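Local atomic coordinates of CSP3 (Bacillus subtilis, PDB entry 5FIG), a protein that probably stores Cu(I) in the bacterial cytosol, binding many ions within a tetramer of four-helix bundles and so protecting the cell against copper toxicity. Residues E44-C49 with L69-C74; M63-A68 with C103-A108. All coordinates share one frame; numbering follows the deposited sequence.

Interaction 1: E44-C49 with L69-C74; sequences ECADIC and LCADIC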
loop_
_atom_site.group_PDB
_atom_site.type_symbol
_atom_site.label_atom_id
_atom_site.label_comp_id
_atom_site.label_asym_id
_atom_site.label_seq_id
_atom_site.Cartn_x
_atom_site.Cartn_y
_atom_site.Cartn_z
ATOM N N GLU B 44 -6.755 6.458 -6.077
ATOM C CA GLU B 44 -5.372 6.882 -6.205
ATOM C C GLU B 44 -4.948 7.808 -5.071
ATOM O O GLU B 44 -3.819 7.722 -4.527
ATOM C CB GLU B 44 -5.192 7.580 -7.608
ATOM C CG GLU B 44 -5.245 6.564 -8.710
ATOM C CD GLU B 44 -4.686 7.158 -9.987
ATOM O OE1 GLU B 44 -3.791 8.014 -9.905
ATOM O OE2 GLU B 44 -5.196 6.812 -11.075
ATOM N N CYS B 45 -5.864 8.719 -4.703
ATOM C CA CYS B 45 -5.544 9.750 -3.707
ATOM C C CYS B 45 -5.468 9.143 -2.300
ATOM O O CYS B 45 -4.486 9.361 -1.585
ATOM C CB CYS B 45 -6.593 10.825 -3.771
ATOM S SG CYS B 45 -6.206 12.217 -2.700
ATOM N N ALA B 46 -6.405 8.271 -1.987
ATOM C CA ALA B 46 -6.338 7.540 -0.685
ATOM C C ALA B 46 -5.045 6.737 -0.554
ATOM O O ALA B 46 -4.370 6.728 0.501
ATOM C CB ALA B 46 -7.497 6.610 -0.533
ATOM N N ASP B 47 -4.651 6.087 -1.644
ATOM C CA ASP B 47 -3.420 5.293 -1.630
ATOM C C ASP B 47 -2.160 6.135 -1.436
ATOM O O ASP B 47 -1.244 5.776 -0.666
ATOM C CB ASP B 47 -3.306 4.409 -2.899
ATOM C CG ASP B 47 -4.379 3.304 -2.983
ATOM O OD1 ASP B 47 -5.163 3.037 -2.026
ATOM O OD2 ASP B 47 -4.389 2.607 -4.023
ATOM N N ILE B 48 -2.048 7.245 -2.164
ATOM C CA ILE B 48 -0.860 8.079 -2.034
ATOM C C ILE B 48 -0.811 8.773 -0.684
ATOM O O ILE B 48 0.275 9.051 -0.180
ATOM C CB ILE B 48 -0.693 9.101 -3.208
ATOM C CG1 ILE B 48 0.679 9.774 -3.256
ATOM C CG2 ILE B 48 -1.698 10.233 -3.164
ATOM C CD1 ILE B 48 1.814 8.847 -3.630
ATOM N N CYS B 49 -1.977 9.130 -0.152
ATOM C CA CYS B 49 -1.999 9.751 1.161
ATOM C C CYS B 49 -1.447 8.786 2.224
ATOM O O CYS B 49 -0.649 9.215 3.073
ATOM C CB CYS B 49 -3.426 10.186 1.590
ATOM S SG CYS B 49 -3.981 11.708 0.787
ATOM N N LEU B 69 4.241 14.666 -4.719
ATOM C CA LEU B 69 3.349 13.818 -5.536
ATOM C C LEU B 69 1.954 13.740 -4.950
ATOM O O LEU B 69 0.951 13.853 -5.665
ATOM C CB LEU B 69 3.932 12.374 -5.704
ATOM C CG LEU B 69 3.043 11.360 -6.389
ATOM C CD1 LEU B 69 2.724 11.800 -7.813
ATOM C CD2 LEU B 69 3.761 10.014 -6.398
ATOM N N CYS B 70 1.884 13.574 -3.635
ATOM C CA CYS B 70 0.640 13.533 -2.949
ATOM C C CYS B 70 -0.150 14.822 -3.211
ATOM O O CYS B 70 -1.370 14.755 -3.435
ATOM C CB CYS B 70 0.854 13.254 -1.456
ATOM S SG CYS B 70 -0.666 12.995 -0.504
ATOM N N ALA B 71 0.522 15.955 -3.189
ATOM C CA ALA B 71 -0.180 17.237 -3.411
ATOM C C ALA B 71 -0.787 17.284 -4.802
ATOM O O ALA B 71 -1.916 17.717 -4.976
ATOM C CB ALA B 71 0.743 18.421 -3.189
ATOM N N ASP B 72 -0.021 16.819 -5.785
ATOM C CA ASP B 72 -0.502 16.798 -7.175
ATOM C C ASP B 72 -1.735 15.931 -7.348
ATOM O O ASP B 72 -2.697 16.335 -8.004
ATOM C CB ASP B 72 0.592 16.344 -8.124
ATOM C CG ASP B 72 1.725 17.356 -8.268
ATOM O OD1 ASP B 72 1.573 18.552 -7.973
ATOM O OD2 ASP B 72 2.807 16.962 -8.740
ATOM N N ILE B 73 -1.702 14.723 -6.763
ATOM C CA ILE B 73 -2.816 13.791 -6.868
ATOM C C ILE B 73 -4.030 14.332 -6.081
ATOM O O ILE B 73 -5.165 14.315 -6.599
ATOM C CB ILE B 73 -2.443 12.398 -6.380
ATOM C CG1 ILE B 73 -1.349 11.906 -7.344
ATOM C CG2 ILE B 73 -3.657 11.492 -6.326
ATOM C CD1 ILE B 73 -0.780 10.579 -6.998
ATOM N N CYS B 74 -3.776 14.856 -4.897
ATOM C CA CYS B 74 -4.850 15.481 -4.107
ATOM C C CYS B 74 -5.490 16.642 -4.867
ATOM O O CYS B 74 -6.727 16.740 -4.873
ATOM C CB CYS B 74 -4.338 16.033 -2.753
ATOM S SG CYS B 74 -4.030 14.762 -1.538
#

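Interaction 2: M63-A68 with C103-A108; sequences MKEICA and CRSMAA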
loop_
_atom_site.group_PDB
_atom_site.type_symbol
_atom_site.label_atom_id
_atom_site.label_comp_id
_atom_site.label_asym_id
_atom_site.label_seq_id
_atom_site.Cartn_x
_atom_site.Cartn_y
_atom_site.Cartn_z
ATOM N N MET B 63 10.818 11.595 1.365
ATOM C CA MET B 63 9.573 12.125 1.939
ATOM C C MET B 63 9.078 13.388 1.222
ATOM O O MET B 63 7.895 13.523 0.921
ATOM C CB MET B 63 9.768 12.407 3.437
ATOM C CG MET B 63 8.489 12.916 4.048
ATOM S SD MET B 63 8.538 14.708 4.059
ATOM C CE MET B 63 9.767 15.068 5.371
ATOM N N LYS B 64 9.971 14.320 0.954
ATOM C CA LYS B 64 9.571 15.607 0.304
ATOM C C LYS B 64 9.000 15.385 -1.099
ATOM O O LYS B 64 7.964 15.900 -1.448
ATOM C CB LYS B 64 10.690 16.630 0.306
ATOM C CG LYS B 64 11.010 17.187 1.698
ATOM C CD LYS B 64 11.984 18.369 1.665
ATOM C CE LYS B 64 12.168 19.024 3.080
ATOM N NZ LYS B 64 12.929 20.320 3.047
ATOM N N GLU B 65 9.652 14.515 -1.858
ATOM C CA GLU B 65 9.175 14.166 -3.194
ATOM C C GLU B 65 7.853 13.424 -3.179
ATOM O O GLU B 65 6.979 13.684 -3.998
ATOM C CB GLU B 65 10.320 13.433 -3.933
ATOM C CG GLU B 65 11.557 14.356 -4.115
ATOM C CD GLU B 65 12.597 14.328 -2.968
ATOM O OE1 GLU B 65 12.346 13.831 -1.833
ATOM O OE2 GLU B 65 13.733 14.845 -3.229
ATOM N N ILE B 66 7.687 12.494 -2.241
ATOM C CA ILE B 66 6.432 11.805 -2.022
ATOM C C ILE B 66 5.293 12.796 -1.643
ATOM O O ILE B 66 4.188 12.765 -2.215
ATOM C CB ILE B 66 6.557 10.643 -1.018
ATOM C CG1 ILE B 66 7.428 9.551 -1.635
ATOM C CG2 ILE B 66 5.146 10.114 -0.601
ATOM C CD1 ILE B 66 7.896 8.507 -0.644
ATOM N N CYS B 67 5.595 13.697 -0.714
ATOM C CA CYS B 67 4.623 14.757 -0.368
ATOM C C CYS B 67 4.260 15.638 -1.586
ATOM O O CYS B 67 3.082 15.978 -1.782
ATOM C CB CYS B 67 5.128 15.628 0.772
ATOM S SG CYS B 67 4.984 14.832 2.339
ATOM N N ALA B 68 5.237 15.988 -2.419
ATOM C CA ALA B 68 4.940 16.765 -3.623
ATOM C C ALA B 68 3.985 15.971 -4.560
ATOM O O ALA B 68 3.045 16.539 -5.128
ATOM C CB ALA B 68 6.205 17.167 -4.342
ATOM N N CYS B 103 0.779 19.359 2.130
ATOM C CA CYS B 103 1.862 18.586 1.451
ATOM C C CYS B 103 2.829 19.509 0.714
ATOM O O CYS B 103 4.034 19.232 0.706
ATOM C CB CYS B 103 1.254 17.543 0.517
ATOM S SG CYS B 103 0.652 16.096 1.427
ATOM N N ARG B 104 2.322 20.574 0.101
ATOM C CA ARG B 104 3.218 21.553 -0.596
ATOM C C ARG B 104 4.179 22.200 0.401
ATOM O O ARG B 104 5.356 22.400 0.109
ATOM C CB ARG B 104 2.402 22.600 -1.402
ATOM C CG ARG B 104 1.763 21.987 -2.649
ATOM C CD ARG B 104 1.427 22.634 -4.006
ATOM N NE ARG B 104 2.060 21.570 -4.717
ATOM C CZ ARG B 104 1.601 20.723 -5.633
ATOM N NH1 ARG B 104 0.418 20.831 -6.229
ATOM N NH2 ARG B 104 2.430 19.743 -5.977
ATOM N N SER B 105 3.684 22.504 1.610
ATOM C CA SER B 105 4.546 23.030 2.675
ATOM C C SER B 105 5.610 22.039 3.099
ATOM O O SER B 105 6.750 22.403 3.257
ATOM C CB SER B 105 3.691 23.386 3.892
ATOM O OG SER B 105 2.739 24.346 3.478
ATOM N N MET B 106 5.215 20.779 3.279
ATOM C CA MET B 106 6.162 19.712 3.655
ATOM C C MET B 106 7.202 19.457 2.585
ATOM O O MET B 106 8.397 19.218 2.879
ATOM C CB MET B 106 5.482 18.397 3.859
ATOM C CG MET B 106 4.846 18.155 5.149
ATOM S SD MET B 106 5.836 18.328 6.640
ATOM C CE MET B 106 7.298 17.406 6.355
ATOM N N ALA B 107 6.760 19.568 1.330
ATOM C CA ALA B 107 7.618 19.319 0.174
ATOM C C ALA B 107 8.684 20.381 -0.069
ATOM O O ALA B 107 9.689 20.144 -0.735
ATOM C CB ALA B 107 6.746 19.156 -1.080
ATOM N N ALA B 108 8.460 21.609 0.435
ATOM C CA ALA B 108 9.398 22.697 0.293
ATOM C C ALA B 108 10.732 22.367 0.971
ATOM O O ALA B 108 11.803 22.682 0.466
ATOM C CB ALA B 108 8.798 23.968 0.890
ATOM O OXT ALA B 108 10.847 21.703 1.997
#

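Interaction 1: E44-C49 with L69-C74
I48 reaches from helix 36-57 onto helix 63-81. Its CG1 is anti to the backbone N (chi1 -168°), which lays it over the CA and CB of C70, and CD1 runs on to L69, meeting CD2 at 3.6 Å. CG2, on the other branch, rests on I73, 3.9 Å from that residue's own CG2. I73 lies across I48 and sends the same methyl onto the backbone of helix 36-57, where it sits 3.7 Å from the CA of C45. Cutting I48 back to an alanine is likely to open a gap between L69, C70 and I73 and leave the I73 side chain freer to turn. Alongside, the cysteines meet sulfur to sulfur: C74 SG touches both C45 SG, at 3.5 Å, and C49 SG, the three sulfurs forming a triangle; C49 SG also touches C70 SG. These separations are too long for disulfides. L51 and F62 of the second subunit pack on I48 and I73 respectively, whereas C15 of helix 6-27 adjoins C45 and C49. Segments 44-49 and 69-74 run antiparallel at 160°, their axes 9.2 Å apart, with thiols lining the core of a four-helix bundle, as suits the metal-free form of a Cu(I) store.

Interaction 2: M63-A68 with C103-A108
A107 presses its methyl into helix 63-81, where CB lies 3.5 Å from the carbonyl O of K64 and also meets the CB of A68. The CA atoms of K64 and A107 come within 4.2 Å, and the axes of the two segments within 7.8 Å. One turn back, C103 CB sits 3.3 Å from C67 O, and C67 turns its SG to the CB of M106; both cysteines are buried. At the margin of this packing the partly exposed methionines cross at about a right angle, M63 CE to M106 CE 3.5 Å, both chains bending at chi2 and chi3; M56 of helix 36-57 and C8 of helix 6-27 lie next to them. The outer side is looser and polar. K64 stretches past the M106 and A107 carbonyls to the chain terminus, where NZ forms a salt bridge with A108 OXT at 2.7 Å. R104 brings NH2 near A68 O at a poor angle for bonding; its guanidinium is instead held by D72 and E75. The segments are antiparallel at 153°: the end of helix 89-107 packs against the start of helix 63-81 at one end of the four-helix bundle, with C67 and C103 facing its core.

How the interactions relate
From the N terminus, helix 6-27 comes first and helix 36-57 returns beside it. Interaction 1 then closes the hairpin through which the chain passes from helix 36-57 to helix 63-81. Interaction 2 closes a longer excursion, from the start of helix 63-81 to the end of helix 89-107. Because 63-68 precedes 69-74, the two closures cross rather than nest, and helix 63-81 serves both in successive turns. Their centres lie 11 Å apart, yet they touch: C70 SG lies 3.9 Å from C103 SG, and A71 CB packs on C103 CB. Together they join the last three helices of the bundle, and both contacts also border the second subunit.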